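Local coordinates for thioesterase PA1618 (Pseudomonas aeruginosa, PDB 4QD9), which probably hydrolyses acyl-CoA thioesters, as a hotdog-fold member of the PaaI thioesterase family, perhaps with 1,4-dihydroxy-2-naphthoyl-CoA as a substrate, at residues Gln12-Gln17 / Gly26-Ala31; Val100-Arg105 / Trp116-Ser121; Gln6-Glu11 / Ser71-Asp76. One frame throughout, in Å; residues are numbered along the deposited sequence.

Interaction 1. Residues Gln12-Gln17 / Gly26-Ala31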
loop_
_atom_site.group_PDB
_atom_site.type_symbol
_atom_site.label_atom_id
_atom_site.label_comp_id
_atom_site.label_asym_id
_atom_site.label_seq_id
_atom_site.Cartn_x
_atom_site.Cartn_y
_atom_site.Cartn_z
ATOM N N GLN A 12 13.426 -10.890 15.989
ATOM C CA GLN A 12 12.039 -11.227 16.265
ATOM C C GLN A 12 11.106 -10.508 15.311
ATOM O O GLN A 12 10.133 -11.086 14.836
ATOM C CB GLN A 12 11.672 -10.823 17.689
ATOM C CG GLN A 12 12.080 -11.805 18.757
ATOM C CD GLN A 12 11.688 -11.323 20.144
ATOM O OE1 GLN A 12 10.512 -11.048 20.409
ATOM N NE2 GLN A 12 12.671 -11.202 21.031
ATOM N N LEU A 13 11.394 -9.238 15.051
ATOM C CA LEU A 13 10.554 -8.462 14.141
ATOM C C LEU A 13 10.575 -9.113 12.765
ATOM O O LEU A 13 9.526 -9.338 12.147
ATOM C CB LEU A 13 11.027 -7.009 14.071
ATOM C CG LEU A 13 10.488 -5.991 15.084
ATOM C CD1 LEU A 13 10.234 -6.580 16.442
ATOM C CD2 LEU A 13 11.411 -4.770 15.193
ATOM N N ASN A 14 11.773 -9.438 12.292
ATOM C CA ASN A 14 11.911 -10.101 11.003
ATOM C C ASN A 14 11.292 -11.493 10.956
ATOM O O ASN A 14 10.587 -11.833 10.005
ATOM C CB ASN A 14 13.385 -10.114 10.578
ATOM C CG ASN A 14 13.883 -8.719 10.203
ATOM O OD1 ASN A 14 13.178 -7.961 9.525
ATOM N ND2 ASN A 14 15.083 -8.369 10.652
ATOM N N ALA A 15 11.544 -12.305 11.981
ATOM C CA ALA A 15 10.993 -13.655 12.017
ATOM C C ALA A 15 9.462 -13.670 12.047
ATOM O O ALA A 15 8.838 -14.584 11.516
ATOM C CB ALA A 15 11.558 -14.436 13.223
ATOM N N SER A 16 8.863 -12.669 12.677
ATOM C CA SER A 16 7.410 -12.643 12.832
ATOM C C SER A 16 6.682 -12.434 11.502
ATOM O O SER A 16 5.471 -12.653 11.415
ATOM C CB SER A 16 6.994 -11.578 13.849
ATOM O OG SER A 16 7.276 -10.271 13.372
ATOM N N GLN A 17 7.424 -12.046 10.465
ATOM C CA GLN A 17 6.841 -11.793 9.145
ATOM C C GLN A 17 6.617 -13.048 8.306
ATOM O O GLN A 17 6.067 -12.972 7.205
ATOM C CB GLN A 17 7.733 -10.843 8.347
ATOM C CG GLN A 17 7.873 -9.452 8.911
ATOM C CD GLN A 17 8.549 -8.525 7.923
ATOM O OE1 GLN A 17 7.987 -7.502 7.526
ATOM N NE2 GLN A 17 9.765 -8.878 7.519
ATOM N N GLY A 26 10.208 -9.055 0.971
ATOM C CA GLY A 26 11.585 -8.915 1.415
ATOM C C GLY A 26 11.826 -7.741 2.341
ATOM O O GLY A 26 12.927 -7.183 2.388
ATOM N N ILE A 27 10.799 -7.358 3.092
ATOM C CA ILE A 27 10.964 -6.288 4.076
ATOM C C ILE A 27 11.880 -6.760 5.198
ATOM O O ILE A 27 11.742 -7.878 5.695
ATOM C CB ILE A 27 9.600 -5.827 4.641
ATOM C CG1 ILE A 27 8.804 -5.132 3.537
ATOM C CG2 ILE A 27 9.793 -4.892 5.858
ATOM C CD1 ILE A 27 7.354 -4.791 3.926
ATOM N N ARG A 28 12.822 -5.906 5.576
ATOM C CA ARG A 28 13.826 -6.237 6.585
ATOM C C ARG A 28 13.866 -5.108 7.605
ATOM O O ARG A 28 14.148 -3.959 7.250
ATOM C CB ARG A 28 15.192 -6.372 5.896
ATOM C CG ARG A 28 16.407 -6.528 6.830
ATOM C CD ARG A 28 17.704 -6.759 6.031
ATOM N NE ARG A 28 18.251 -5.531 5.444
ATOM C CZ ARG A 28 19.017 -5.491 4.352
ATOM N NH1 ARG A 28 19.329 -6.607 3.708
ATOM N NH2 ARG A 28 19.463 -4.327 3.897
ATOM N N PHE A 29 13.572 -5.412 8.868
ATOM C CA PHE A 29 13.733 -4.403 9.911
ATOM C C PHE A 29 15.222 -4.310 10.183
ATOM O O PHE A 29 15.872 -5.342 10.374
ATOM C CB PHE A 29 12.954 -4.795 11.166
ATOM C CG PHE A 29 11.467 -4.673 11.004
ATOM C CD1 PHE A 29 10.731 -5.699 10.429
ATOM C CD2 PHE A 29 10.813 -3.516 11.399
ATOM C CE1 PHE A 29 9.364 -5.577 10.254
ATOM C CE2 PHE A 29 9.446 -3.383 11.233
ATOM C CZ PHE A 29 8.716 -4.412 10.656
ATOM N N GLU A 30 15.767 -3.096 10.168
ATOM C CA GLU A 30 17.221 -2.912 10.093
ATOM C C GLU A 30 17.866 -2.213 11.283
ATOM O O GLU A 30 19.041 -2.439 11.577
ATOM C CB GLU A 30 17.572 -2.102 8.849
ATOM C CG GLU A 30 17.040 -2.674 7.563
ATOM C CD GLU A 30 17.712 -2.062 6.357
ATOM O OE1 GLU A 30 17.918 -0.824 6.351
ATOM O OE2 GLU A 30 18.036 -2.825 5.422
ATOM N N ALA A 31 17.125 -1.326 11.932
ATOM C CA ALA A 31 17.711 -0.482 12.966
ATOM C C ALA A 31 16.648 0.139 13.843
ATOM O O ALA A 31 15.485 0.233 13.459
ATOM C CB ALA A 31 18.546 0.622 12.337
#
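Asn-14, on helix 10-15, turns its carboxamide to the backbone of Phe-29 and grips both its polar groups. Phe-29 N donates to Asn-14 OD1 at 2.7 Å, and Asn-14 ND2 donates to Phe-29 O at 3.1 Å. Both bonds are nearly straight and each lies on a lone pair in the plane of its acceptor carbonyl; the amide bonds N and O of one residue, much as a neighbouring strand's peptide might. With CG of Phe-29 beside its own backbone N (chi1 -72°), the ring starts close to the oxygen bonded there. Asn-14 OD1 therefore also meets the ring edge, 3.5 Å from Phe-29 CD1 and near the ring plane, while the amide and ring planes stand 48° apart. Leu-13 approaches from another direction: its CB lies over one ring face, 3.9 Å from Phe-29 CG, in a CH-pi contact, and its CD2 reaches toward CD2 of the ring. Farther along, Gln-17 extends beyond CG until NE2 donates to Ile-27 O at 2.9 Å, from above the carbonyl plane. Its OE1 rests 3.6 Å from Ile-27 CG2 and comes obliquely to the ring. Phe-29 and Leu-13 both pack on Met-69 of helix 56-72, the central helix of the hotdog fold, where large apolar groups suit the buried space. Arg-28, Glu-30 and Ala-31 pair with strand 36-42, whereas Phe-29 bonds to Asn-14 and the carbonyl of Ile-27, just before the strand, to Gln-17. The bonds across the contact thus join neutral groups; the charges of Arg-28 and Glu-30 pair with each other.

Interaction 2. Residues Val100-Arg105 / Trp116-Ser121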
loop_
_atom_site.group_PDB
_atom_site.type_symbol
_atom_site.label_atom_id
_atom_site.label_comp_id
_atom_site.label_asym_id
_atom_site.label_seq_id
_atom_site.Cartn_x
_atom_site.Cartn_y
_atom_site.Cartn_z
ATOM N N VAL A 100 14.563 0.580 -0.924
ATOM C CA VAL A 100 13.931 1.766 -0.369
ATOM C C VAL A 100 13.921 1.618 1.151
ATOM O O VAL A 100 13.597 0.552 1.678
ATOM C CB VAL A 100 12.513 1.996 -0.968
ATOM C CG1 VAL A 100 11.637 0.759 -0.792
ATOM C CG2 VAL A 100 11.869 3.238 -0.363
ATOM N N THR A 101 14.330 2.671 1.851
ATOM C CA THR A 101 14.438 2.620 3.310
ATOM C C THR A 101 13.420 3.556 3.959
ATOM O O THR A 101 13.292 4.708 3.554
ATOM C CB THR A 101 15.853 3.006 3.748
ATOM O OG1 THR A 101 16.784 2.114 3.125
ATOM C CG2 THR A 101 16.006 2.909 5.264
ATOM N N ALA A 102 12.702 3.054 4.966
ATOM C CA ALA A 102 11.696 3.859 5.662
ATOM C C ALA A 102 12.087 4.022 7.121
ATOM O O ALA A 102 12.549 3.074 7.754
ATOM C CB ALA A 102 10.338 3.212 5.564
ATOM N N VAL A 103 11.890 5.223 7.645
ATOM C CA VAL A 103 12.151 5.507 9.057
ATOM C C VAL A 103 10.859 6.032 9.664
ATOM O O VAL A 103 10.262 6.971 9.137
ATOM C CB VAL A 103 13.236 6.582 9.196
ATOM C CG1 VAL A 103 13.486 6.930 10.676
ATOM C CG2 VAL A 103 14.514 6.115 8.532
ATOM N N ALA A 104 10.424 5.407 10.753
ATOM C CA ALA A 104 9.211 5.826 11.444
ATOM C C ALA A 104 9.567 6.559 12.723
ATOM O O ALA A 104 10.439 6.118 13.484
ATOM C CB ALA A 104 8.337 4.617 11.764
ATOM N N ARG A 105 8.866 7.669 12.952
ATOM C CA ARG A 105 8.988 8.467 14.164
ATOM C C ARG A 105 7.583 8.775 14.659
ATOM O O ARG A 105 6.645 8.882 13.869
ATOM C CB ARG A 105 9.716 9.774 13.868
ATOM C CG ARG A 105 11.200 9.584 13.599
ATOM C CD ARG A 105 11.865 10.866 13.156
ATOM N NE ARG A 105 13.275 10.622 12.847
ATOM C CZ ARG A 105 14.228 10.496 13.770
ATOM N NH1 ARG A 105 13.928 10.600 15.063
ATOM N NH2 ARG A 105 15.482 10.264 13.409
ATOM N N TRP A 116 1.918 8.030 13.241
ATOM C CA TRP A 116 3.334 7.875 12.900
ATOM C C TRP A 116 3.688 8.651 11.645
ATOM O O TRP A 116 2.894 8.700 10.702
ATOM C CB TRP A 116 3.660 6.395 12.641
ATOM C CG TRP A 116 3.508 5.541 13.866
ATOM C CD1 TRP A 116 2.408 4.807 14.225
ATOM C CD2 TRP A 116 4.464 5.376 14.917
ATOM N NE1 TRP A 116 2.636 4.182 15.432
ATOM C CE2 TRP A 116 3.885 4.522 15.881
ATOM C CE3 TRP A 116 5.761 5.858 15.133
ATOM C CZ2 TRP A 116 4.559 4.141 17.054
ATOM C CZ3 TRP A 116 6.433 5.474 16.308
ATOM C CH2 TRP A 116 5.823 4.625 17.246
ATOM N N ASP A 117 4.894 9.218 11.640
ATOM C CA ASP A 117 5.470 9.894 10.470
ATOM C C ASP A 117 6.492 8.936 9.851
ATOM O O ASP A 117 7.399 8.481 10.542
ATOM C CB ASP A 117 6.125 11.195 10.949
ATOM C CG ASP A 117 7.028 11.842 9.911
ATOM O OD1 ASP A 117 6.524 12.316 8.873
ATOM O OD2 ASP A 117 8.251 11.914 10.159
ATOM N N ILE A 118 6.335 8.598 8.568
ATOM C CA ILE A 118 7.238 7.623 7.942
ATOM C C ILE A 118 7.876 8.253 6.698
ATOM O O ILE A 118 7.173 8.692 5.785
ATOM C CB ILE A 118 6.528 6.298 7.568
ATOM C CG1 ILE A 118 5.854 5.683 8.799
ATOM C CG2 ILE A 118 7.553 5.276 7.044
ATOM C CD1 ILE A 118 4.361 5.855 8.821
ATOM N N ARG A 119 9.207 8.310 6.674
ATOM C CA ARG A 119 9.932 8.948 5.575
ATOM C C ARG A 119 10.692 7.869 4.807
ATOM O O ARG A 119 11.396 7.058 5.418
ATOM C CB ARG A 119 10.924 9.989 6.102
ATOM C CG ARG A 119 10.360 11.026 7.073
ATOM C CD ARG A 119 9.385 11.963 6.408
ATOM N NE ARG A 119 8.924 12.999 7.335
ATOM C CZ ARG A 119 9.433 14.227 7.410
ATOM N NH1 ARG A 119 10.417 14.599 6.598
ATOM N NH2 ARG A 119 8.942 15.089 8.289
ATOM N N LEU A 120 10.539 7.851 3.480
ATOM C CA LEU A 120 11.175 6.843 2.642
ATOM C C LEU A 120 12.156 7.520 1.677
ATOM O O LEU A 120 11.927 8.661 1.228
ATOM C CB LEU A 120 10.142 6.022 1.851
ATOM C CG LEU A 120 9.216 5.061 2.613
ATOM C CD1 LEU A 120 8.186 5.834 3.415
ATOM C CD2 LEU A 120 8.517 4.115 1.654
ATOM N N SER A 121 13.246 6.817 1.372
ATOM C CA SER A 121 14.223 7.301 0.394
ATOM C C SER A 121 14.908 6.117 -0.268
ATOM O O SER A 121 15.002 5.030 0.315
ATOM C CB SER A 121 15.272 8.183 1.077
ATOM O OG SER A 121 16.011 7.434 2.027
HETATM O O HOH W 1 15.036 6.821 4.602
HETATM O O HOH W 2 10.238 9.668 10.148
#
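Thr-101 and Ser-121 form the first hydrogen-bonded pair of a regular antiparallel ladder, followed by Val-103 with Arg-119 and Arg-105 with Asp-117. Each pair makes two backbone bonds, Thr-101 N to Ser-121 O (2.9 Å) being almost straight. Between them, the non-hydrogen-bonded pairs Ala-102 with Leu-120 and Ala-104 with Ile-118 bring alpha carbons close to carbonyls, as at Leu-120 CA and Thr-101 O (3.1 Å).

Apolar contacts gather on the face of these two pairs. The small methyl Ala-102 CB sits between two branched neighbours, 3.7 Å from Leu-120 CG and 3.8 Å from Ile-118 CG2. At the far end, Ala-104 CB comes obliquely to the Trp-116 ring, 4.4 Å from CE3.

Apart from Val-103, the other face carries polar and charged groups. Arg-119 NE bonds Asp-117 OD1 on the syn lone pair, a salt bridge along one strand that suits two charged residues on the more exposed side. A water donates to Thr-101 O and joins it to Ser-121 OG (2.8 Å).

In the sheet, strand 99-106 lies between strands 36-42 and 113-121, and the latter pairs onward with strand 127-139. Helix 56-72 covers the apolar face, with Leu-66 on both alanines, whose small side chains are consistent with the helix lying close. Trp-116 NE1 bonds Ser-71 of the same helix.

Interaction 3. Residues Gln6-Glu11 / Ser71-Asp76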
loop_
_atom_site.group_PDB
_atom_site.type_symbol
_atom_site.label_atom_id
_atom_site.label_comp_id
_atom_site.label_asym_id
_atom_site.label_seq_id
_atom_site.Cartn_x
_atom_site.Cartn_y
_atom_site.Cartn_z
ATOM N N GLN A 6 8.144 -2.374 24.773
ATOM C CA GLN A 6 8.964 -3.544 24.472
ATOM C C GLN A 6 10.212 -3.106 23.712
ATOM O O GLN A 6 10.114 -2.426 22.689
ATOM C CB GLN A 6 8.182 -4.545 23.614
ATOM C CG GLN A 6 7.101 -5.338 24.343
ATOM C CD GLN A 6 5.870 -4.513 24.724
ATOM O OE1 GLN A 6 5.469 -4.493 25.892
ATOM N NE2 GLN A 6 5.252 -3.847 23.734
ATOM N N THR A 7 11.390 -3.480 24.207
ATOM C CA THR A 7 12.632 -3.190 23.488
ATOM C C THR A 7 12.586 -3.875 22.126
ATOM O O THR A 7 12.313 -5.072 22.043
ATOM C CB THR A 7 13.873 -3.676 24.257
ATOM O OG1 THR A 7 13.918 -3.033 25.536
ATOM C CG2 THR A 7 15.147 -3.348 23.488
ATOM N N PRO A 8 12.828 -3.111 21.051
ATOM C CA PRO A 8 12.759 -3.732 19.722
ATOM C C PRO A 8 13.803 -4.840 19.599
ATOM O O PRO A 8 14.939 -4.666 20.044
ATOM C CB PRO A 8 13.081 -2.570 18.773
ATOM C CG PRO A 8 12.757 -1.311 19.569
ATOM C CD PRO A 8 13.128 -1.666 20.979
ATOM N N ASP A 9 13.398 -5.965 19.026
ATOM C CA ASP A 9 14.298 -7.090 18.789
ATOM C C ASP A 9 14.212 -7.389 17.295
ATOM O O ASP A 9 13.214 -7.943 16.834
ATOM C CB ASP A 9 13.847 -8.299 19.622
ATOM C CG ASP A 9 14.753 -9.516 19.458
ATOM O OD1 ASP A 9 15.249 -9.779 18.342
ATOM O OD2 ASP A 9 14.943 -10.237 20.456
ATOM N N LEU A 10 15.247 -7.015 16.547
ATOM C CA LEU A 10 15.187 -7.070 15.080
ATOM C C LEU A 10 14.998 -8.486 14.542
ATOM O O LEU A 10 14.235 -8.695 13.596
ATOM C CB LEU A 10 16.408 -6.378 14.449
ATOM C CG LEU A 10 16.623 -4.897 14.791
ATOM C CD1 LEU A 10 17.882 -4.342 14.159
ATOM C CD2 LEU A 10 15.417 -4.047 14.399
ATOM N N GLU A 11 15.672 -9.464 15.145
ATOM C CA GLU A 11 15.499 -10.849 14.725
ATOM C C GLU A 11 14.042 -11.281 14.874
ATOM O O GLU A 11 13.489 -11.944 13.997
ATOM C CB GLU A 11 16.404 -11.785 15.542
ATOM C CG GLU A 11 16.650 -13.131 14.876
ATOM C CD GLU A 11 17.633 -13.043 13.718
ATOM O OE1 GLU A 11 18.434 -12.079 13.677
ATOM O OE2 GLU A 11 17.603 -13.932 12.839
ATOM N N SER A 71 3.802 0.514 16.596
ATOM C CA SER A 71 2.695 0.568 17.559
ATOM C C SER A 71 2.669 -0.618 18.499
ATOM O O SER A 71 2.450 -0.459 19.697
ATOM C CB SER A 71 1.351 0.658 16.848
ATOM O OG SER A 71 1.033 2.004 16.595
ATOM N N TYR A 72 2.888 -1.808 17.949
ATOM C CA TYR A 72 2.908 -3.038 18.736
ATOM C C TYR A 72 3.946 -2.954 19.857
ATOM O O TYR A 72 3.735 -3.482 20.961
ATOM C CB TYR A 72 3.201 -4.212 17.796
ATOM C CG TYR A 72 3.136 -5.580 18.428
ATOM C CD1 TYR A 72 1.923 -6.119 18.845
ATOM C CD2 TYR A 72 4.286 -6.348 18.582
ATOM C CE1 TYR A 72 1.861 -7.386 19.412
ATOM C CE2 TYR A 72 4.236 -7.614 19.151
ATOM C CZ TYR A 72 3.021 -8.125 19.561
ATOM O OH TYR A 72 2.963 -9.379 20.122
ATOM N N LEU A 73 5.045 -2.254 19.584
ATOM C CA LEU A 73 6.150 -2.131 20.540
ATOM C C LEU A 73 5.908 -1.036 21.578
ATOM O O LEU A 73 6.730 -0.834 22.470
ATOM C CB LEU A 73 7.456 -1.832 19.798
ATOM C CG LEU A 73 7.959 -2.940 18.871
ATOM C CD1 LEU A 73 9.089 -2.448 17.978
ATOM C CD2 LEU A 73 8.399 -4.144 19.699
ATOM N N CYS A 74 4.795 -0.322 21.443
ATOM C CA CYS A 74 4.496 0.795 22.332
ATOM C C CYS A 74 3.295 0.540 23.234
ATOM O O CYS A 74 3.075 1.292 24.184
ATOM C CB CYS A 74 4.245 2.068 21.527
ATOM S SG CYS A 74 5.720 2.802 20.820
ATOM N N VAL A 75 2.513 -0.500 22.947
ATOM C CA VAL A 75 1.330 -0.791 23.781
ATOM C C VAL A 75 1.513 -1.979 24.715
ATOM O O VAL A 75 2.407 -2.801 24.529
ATOM C CB VAL A 75 0.048 -1.041 22.939
ATOM C CG1 VAL A 75 -0.201 0.112 21.999
ATOM C CG2 VAL A 75 0.139 -2.361 22.173
ATOM N N ASP A 76 0.648 -2.064 25.722
ATOM C CA ASP A 76 0.559 -3.268 26.541
ATOM C C ASP A 76 -0.185 -4.355 25.776
ATOM O O ASP A 76 -1.419 -4.374 25.728
ATOM C CB ASP A 76 -0.140 -2.968 27.873
ATOM C CG ASP A 76 -0.369 -4.219 28.717
ATOM O OD1 ASP A 76 0.107 -5.317 28.348
ATOM O OD2 ASP A 76 -1.031 -4.099 29.774
#
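The carboxamide of Gln-6 meets the 71-76 turn at its edge: an N-H of NE2, lying near the amide plane, points to Val-75 O at 3.1 Å and arrives in the plane of that carbonyl. The same nitrogen lies 3.2 Å from Tyr-72 O. The Tyr-72 ring, at the margin of the contact, meets Phe-51 of the second subunit, with planes at about 55°, so the end of helix 56-72 also borders the dimer partner.

The bend of Gln-6 explains its reach. CG lies beside the backbone N and the chain folds at chi2 (72°), which brings the amide back over the turn instead of letting it run outward. Its backbone N donates to Leu-73 O at 3.1 Å, from a direction tilted off the carbonyl plane, while Gln-6 CB touches Leu-73 CD2 at 3.9 Å. The other methyl, Leu-73 CD1, lies 4.1 Å from Pro-8 CB, and these two side chains cross at a slant. Leu-73 thus spreads its fork, CD2 against Gln-6 CB and CD1 against Pro-8, a shape suited to both.

The helix finishes at Tyr-72, and the carbonyls of Leu-73 and Val-75 beyond it turn to the N-terminal segment for donors. A glutamine supplies two, one from the backbone and one from the side chain; being neutral, it fastens the N-terminal loop to the helix end by bonds that need no ion pair.

From the N terminus, residues 6-11 enter first and later receive residues 71-76, so interaction 3 closes a long loop. Interaction 1 lies wholly within that loop, a short connection from helix 10-15 to strand 28-32. Interaction 2 comes afterwards, in series, and joins strands 99-106 and 113-121. Interactions 1 and 3 share helix 10-15 and touch where Leu-10 packs on Phe-29 and Glu-30. Interactions 2 and 3 meet where Trp-116 packs on Cys-74, just past helix 56-72. Interactions 1 and 2 do not touch, but both reach the same curved sheet. Interactions 1 and 3 attach the N-terminal region to the sheet and the central helix, while interaction 2 joins two strands within the sheet.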